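Local coordinates for lipase (Penicillium expansum, PDB 3G7N), which hydrolyses acylglycerol lipids such as triacylglycerols, releasing free fatty acids, as a secreted alkaline lipase of the alpha/beta-hydrolase superfamily, at residues A[14-19]-A[245-250]; A[21-26]-A[252-257]. All coordinates share one frame; numbering follows the deposited sequence.

In the fold
From the N terminus the chain enters helix 8-23, whose middle supplies residues 14-19 and whose last turn and exit supply residues 21-26. It then builds the large mixed sheet with its helices before returning, 226 residues later, through strand 247-248 and the C-terminal tail. Contact 1 closes this long loop by packing on the helix, and contact 2 closes it again with a disulfide. The two loops cross rather than nest, because both partners run in the same order: 14-19 meets 245-250, then 21-26 meets 252-257. The centres of the two contacts lie about 10 Å apart, and Leu250 CD2 packs on Tyr22 where they join. Together they tie the C-terminal end of the chain to its first long helix.

Contact 1: residues A[14-19]-A[245-250]; sequences AAKLSS and FGVVML. With SO4 (sulfate ion), chain E.
Beside the catalytic centre of this alpha/beta-hydrolase, one flank of helix 8-23 receives strand 247-248, with Ala15 and Ser19 facing Val247 and Met249. The small Ala15 allows close approach, its CB lying 3.8 Å from Val247 CG2. The branched valine spreads over the helix: CG1, anti to its backbone N (chi1 179°), meets Ser19 CB at 4.0 Å, whereas CG2 also touches Lys16 CG, the two side chains crossing at about a right angle. Met249 bends at chi2 and chi3, bringing its SD 3.6 Å from Ser19 N and its CE 3.5 Å from Ala15 O; an unbranched, flexible side chain can fold this way along the helix backbone. Ser19 OG accepts a bent hydrogen bond from Leu250 N (2.9 Å, 130° at the hydrogen), while buried Ser18 OG is satisfied by a hydrogen bond to Ala14 O, which Ser18 N reaches from the opposite face. Lys16 NZ is hydrogen-bonded at 2.6 Å to O2 of a sulfate ion, probably from the crystallisation liquor, which Ser258 OG also binds. An alanine here would probably leave the sulfate without this charged partner and Val247 CG2 less well packed. Met249 also touches His131, next to the nucleophile Ser132, placing this packing beside the nucleophile elbow of the alpha/beta-hydrolase fold.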
loop_
_atom_site.group_PDB
_atom_site.type_symbol
_atom_site.label_atom_id
_atom_site.label_comp_id
_atom_site.label_asym_id
_atom_site.label_seq_id
_atom_site.Cartn_x
_atom_site.Cartn_y
_atom_site.Cartn_z
ATOM N N ALA A 14 1.048 -9.647 3.966
ATOM C CA ALA A 14 0.979 -8.203 3.824
ATOM C C ALA A 14 0.058 -7.605 4.893
ATOM O O ALA A 14 0.339 -6.540 5.434
ATOM C CB ALA A 14 0.500 -7.837 2.440
ATOM N N ALA A 15 -1.054 -8.277 5.167
ATOM C CA ALA A 15 -1.997 -7.796 6.170
ATOM C C ALA A 15 -1.432 -7.877 7.568
ATOM O O ALA A 15 -1.647 -6.981 8.376
ATOM C CB ALA A 15 -3.305 -8.552 6.059
ATOM N N LYS A 16 -0.660 -8.941 7.849
ATOM C CA LYS A 16 0.035 -9.023 9.134
ATOM C C LYS A 16 1.054 -7.898 9.335
ATOM O O LYS A 16 1.120 -7.294 10.387
ATOM C CB LYS A 16 0.694 -10.395 9.338
ATOM C CG LYS A 16 -0.332 -11.521 9.507
ATOM C CD LYS A 16 0.283 -12.915 9.249
ATOM C CE LYS A 16 1.281 -13.313 10.295
ATOM N NZ LYS A 16 1.734 -14.715 10.028
ATOM N N LEU A 17 1.849 -7.618 8.303
ATOM C CA LEU A 17 2.808 -6.525 8.367
ATOM C C LEU A 17 2.107 -5.186 8.549
ATOM O O LEU A 17 2.562 -4.329 9.308
ATOM C CB LEU A 17 3.662 -6.489 7.100
ATOM C CG LEU A 17 4.593 -7.691 6.890
ATOM C CD1 LEU A 17 5.288 -7.579 5.557
ATOM C CD2 LEU A 17 5.616 -7.819 8.008
ATOM N N SER A 18 1.010 -5.005 7.820
ATOM C CA SER A 18 0.242 -3.771 7.948
ATOM C C SER A 18 -0.315 -3.601 9.366
ATOM O O SER A 18 -0.299 -2.510 9.911
ATOM C CB SER A 18 -0.901 -3.764 6.951
ATOM O OG SER A 18 -0.456 -3.733 5.603
ATOM N N SER A 19 -0.790 -4.702 9.956
ATOM C CA SER A 19 -1.261 -4.691 11.353
ATOM C C SER A 19 -0.138 -4.337 12.334
ATOM O O SER A 19 -0.301 -3.504 13.235
ATOM C CB SER A 19 -1.863 -6.062 11.694
ATOM O OG SER A 19 -2.396 -6.102 13.022
ATOM N N PHE A 245 -7.658 -9.921 4.262
ATOM C CA PHE A 245 -7.123 -11.285 4.116
ATOM C C PHE A 245 -7.002 -12.008 5.442
ATOM O O PHE A 245 -6.002 -12.674 5.713
ATOM C CB PHE A 245 -5.831 -11.291 3.300
ATOM C CG PHE A 245 -6.021 -10.771 1.919
ATOM C CD1 PHE A 245 -6.546 -11.586 0.920
ATOM C CD2 PHE A 245 -5.971 -9.402 1.708
ATOM C CE1 PHE A 245 -6.987 -11.026 -0.292
ATOM C CE2 PHE A 245 -6.388 -8.854 0.531
ATOM C CZ PHE A 245 -6.957 -9.645 -0.453
ATOM N N GLY A 246 -8.055 -11.919 6.239
ATOM C CA GLY A 246 -8.167 -12.734 7.440
ATOM C C GLY A 246 -7.538 -12.102 8.673
ATOM O O GLY A 246 -7.566 -12.686 9.751
ATOM N N VAL A 247 -7.005 -10.887 8.533
ATOM C CA VAL A 247 -6.348 -10.199 9.647
ATOM C C VAL A 247 -7.126 -8.947 10.021
ATOM O O VAL A 247 -7.289 -8.043 9.190
ATOM C CB VAL A 247 -4.916 -9.781 9.253
ATOM C CG1 VAL A 247 -4.251 -9.042 10.407
ATOM C CG2 VAL A 247 -4.095 -11.004 8.790
ATOM N N VAL A 248 -7.567 -8.856 11.269
ATOM C CA VAL A 248 -8.153 -7.627 11.784
ATOM C C VAL A 248 -7.030 -6.745 12.305
ATOM O O VAL A 248 -6.178 -7.187 13.078
ATOM C CB VAL A 248 -9.153 -7.929 12.928
ATOM C CG1 VAL A 248 -9.631 -6.659 13.609
ATOM C CG2 VAL A 248 -10.324 -8.787 12.410
ATOM N N MET A 249 -6.915 -5.545 11.753
ATOM C CA MET A 249 -5.818 -4.664 12.117
ATOM C C MET A 249 -5.718 -4.493 13.620
ATOM O O MET A 249 -6.741 -4.317 14.297
ATOM C CB MET A 249 -5.952 -3.306 11.423
ATOM C CG MET A 249 -5.841 -3.378 9.903
ATOM S SD MET A 249 -4.258 -4.037 9.318
ATOM C CE MET A 249 -4.784 -5.405 8.302
ATOM N N LEU A 250 -4.480 -4.481 14.116
ATOM C CA LEU A 250 -4.130 -4.408 15.529
ATOM C C LEU A 250 -4.187 -5.721 16.292
ATOM O O LEU A 250 -3.681 -5.782 17.420
ATOM C CB LEU A 250 -4.901 -3.312 16.267
ATOM C CG LEU A 250 -4.430 -1.893 16.013
ATOM C CD1 LEU A 250 -5.467 -0.903 16.556
ATOM C CD2 LEU A 250 -3.072 -1.659 16.651
HETATM S S SO4 E . 2.022 -15.972 13.226
HETATM O O1 SO4 E . 1.370 -14.991 14.091
HETATM O O2 SO4 E . 2.951 -15.377 12.255
HETATM O O3 SO4 E . 2.733 -16.968 14.033
HETATM O O4 SO4 E . 0.977 -16.705 12.502
#

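Contact 2: residues A[21-26]-A[252-257]; sequences AYTGCI and AGCGYL
Gly253 begins the contacts of 252-257 with 21-26 opposite Thr23, where a water bridges the two: it donates to Gly253 O at 2.8 Å and lies 2.6 Å from Thr23 OG1. The positive phi of Gly253, 67°, is one that a residue without a side chain adopts easily. Next comes Cys254, whose SG is bonded to Cys25 SG at 2.0 Å; the chi3 of -87° is close to the unstrained right angle of a disulfide. Thr23 CG2 rests 3.9 Å from Cys254 SG, an apolar methyl against sulfur. Gly255, again at positive phi, carries the chain round to Tyr256. That ring folds back over the Cys254 side chain, with CB 3.4 Å above its plane and over its centre, and Ile26 O lies in plane at its edge, 3.4 Å from CE1. Its hydroxyl reaches still further: Tyr256 OH accepts a nearly straight hydrogen bond from Ile26 N (3.0 Å, 164°), a reach that the long phenol provides. On the other partner, Gly24, the first residue past the helix, takes positive phi and turns the chain toward Cys25. The disulfide thus sits just beyond helix 8-23, with Cys25 O hydrogen-bonded to Arg37 of strand 32-40, while backbone hydrogen bonds join Cys254 to Phe30, following strand 28-29.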
loop_
_atom_site.group_PDB
_atom_site.type_symbol
_atom_site.label_atom_id
_atom_site.label_comp_id
_atom_site.label_asym_id
_atom_site.label_seq_id
_atom_site.Cartn_x
_atom_site.Cartn_y
_atom_site.Cartn_z
ATOM N N ALA A 21 2.349 -2.444 11.756
ATOM C CA ALA A 21 2.599 -1.020 11.679
ATOM C C ALA A 21 1.656 -0.240 12.606
ATOM O O ALA A 21 2.068 0.737 13.232
ATOM C CB ALA A 21 2.458 -0.537 10.268
ATOM N N TYR A 22 0.405 -0.684 12.703
ATOM C CA TYR A 22 -0.533 -0.071 13.661
ATOM C C TYR A 22 -0.130 -0.382 15.105
ATOM O O TYR A 22 -0.183 0.491 15.965
ATOM C CB TYR A 22 -1.955 -0.572 13.424
ATOM C CG TYR A 22 -2.627 -0.034 12.185
ATOM C CD1 TYR A 22 -3.090 1.284 12.142
ATOM C CD2 TYR A 22 -2.897 -0.865 11.100
ATOM C CE1 TYR A 22 -3.770 1.764 11.023
ATOM C CE2 TYR A 22 -3.604 -0.403 10.007
ATOM C CZ TYR A 22 -4.058 0.901 9.989
ATOM O OH TYR A 22 -4.769 1.335 8.909
ATOM N N THR A 23 0.334 -1.602 15.364
ATOM C CA THR A 23 0.730 -2.010 16.708
ATOM C C THR A 23 1.983 -1.277 17.176
ATOM O O THR A 23 2.102 -0.927 18.350
ATOM C CB THR A 23 0.984 -3.522 16.724
ATOM O OG1 THR A 23 -0.239 -4.195 16.453
ATOM C CG2 THR A 23 1.552 -3.988 18.062
ATOM N N GLY A 24 2.849 -0.903 16.234
ATOM C CA GLY A 24 4.128 -0.279 16.571
ATOM C C GLY A 24 5.109 -1.294 17.126
ATOM O O GLY A 24 5.903 -0.989 18.013
ATOM N N CYS A 25 5.154 -2.461 16.501
ATOM C CA CYS A 25 6.079 -3.532 16.892
ATOM C C CYS A 25 7.513 -3.048 17.076
ATOM O O CYS A 25 8.017 -2.295 16.250
ATOM C CB CYS A 25 6.041 -4.650 15.854
ATOM S SG CYS A 25 4.448 -5.423 15.738
ATOM N N ILE A 26 8.163 -3.561 18.120
ATOM C CA ILE A 26 9.531 -3.261 18.518
ATOM C C ILE A 26 10.452 -4.264 17.832
ATOM O O ILE A 26 10.205 -5.465 17.879
ATOM C CB ILE A 26 9.678 -3.488 20.060
ATOM C CG1 ILE A 26 8.635 -2.669 20.824
ATOM C CG2 ILE A 26 11.081 -3.194 20.534
ATOM C CD1 ILE A 26 8.668 -1.185 20.473
ATOM N N ALA A 252 -2.968 -8.846 14.994
ATOM C CA ALA A 252 -1.951 -9.790 14.560
ATOM C C ALA A 252 -0.792 -9.933 15.552
ATOM O O ALA A 252 -0.055 -10.913 15.473
ATOM C CB ALA A 252 -1.424 -9.423 13.171
ATOM N N GLY A 253 -0.568 -8.931 16.385
ATOM C CA GLY A 253 0.700 -8.855 17.125
ATOM C C GLY A 253 1.883 -8.599 16.210
ATOM O O GLY A 253 1.761 -7.946 15.166
ATOM N N CYS A 254 3.025 -9.169 16.582
ATOM C CA CYS A 254 4.294 -8.847 15.943
ATOM C C CYS A 254 5.053 -10.085 15.458
ATOM O O CYS A 254 6.160 -9.945 14.944
ATOM C CB CYS A 254 5.174 -8.059 16.900
ATOM S SG CYS A 254 4.386 -6.539 17.408
ATOM N N GLY A 255 4.550 -11.285 15.755
ATOM C CA GLY A 255 5.306 -12.515 15.510
ATOM C C GLY A 255 6.444 -12.780 16.489
ATOM O O GLY A 255 7.445 -13.418 16.133
ATOM N N TYR A 256 6.381 -12.202 17.684
ATOM C CA TYR A 256 7.521 -12.297 18.604
ATOM C C TYR A 256 7.906 -13.745 18.914
ATOM O O TYR A 256 9.070 -14.020 19.180
ATOM C CB TYR A 256 7.242 -11.559 19.908
ATOM C CG TYR A 256 7.185 -10.050 19.798
ATOM C CD1 TYR A 256 8.190 -9.332 19.157
ATOM C CD2 TYR A 256 6.137 -9.345 20.365
ATOM C CE1 TYR A 256 8.154 -7.915 19.107
ATOM C CE2 TYR A 256 6.094 -7.950 20.325
ATOM C CZ TYR A 256 7.076 -7.253 19.650
ATOM O OH TYR A 256 7.035 -5.860 19.620
ATOM N N LEU A 257 6.928 -14.637 19.032
ATOM C CA LEU A 257 7.225 -16.018 19.455
ATOM C C LEU A 257 7.066 -17.018 18.315
ATOM O O LEU A 257 6.912 -18.226 18.561
ATOM C CB LEU A 257 6.350 -16.438 20.647
ATOM C CG LEU A 257 6.380 -15.506 21.863
ATOM C CD1 LEU A 257 5.498 -16.040 23.006
ATOM C CD2 LEU A 257 7.809 -15.304 22.362
HETATM O O HOH W 1 -0.522 -6.307 14.917
#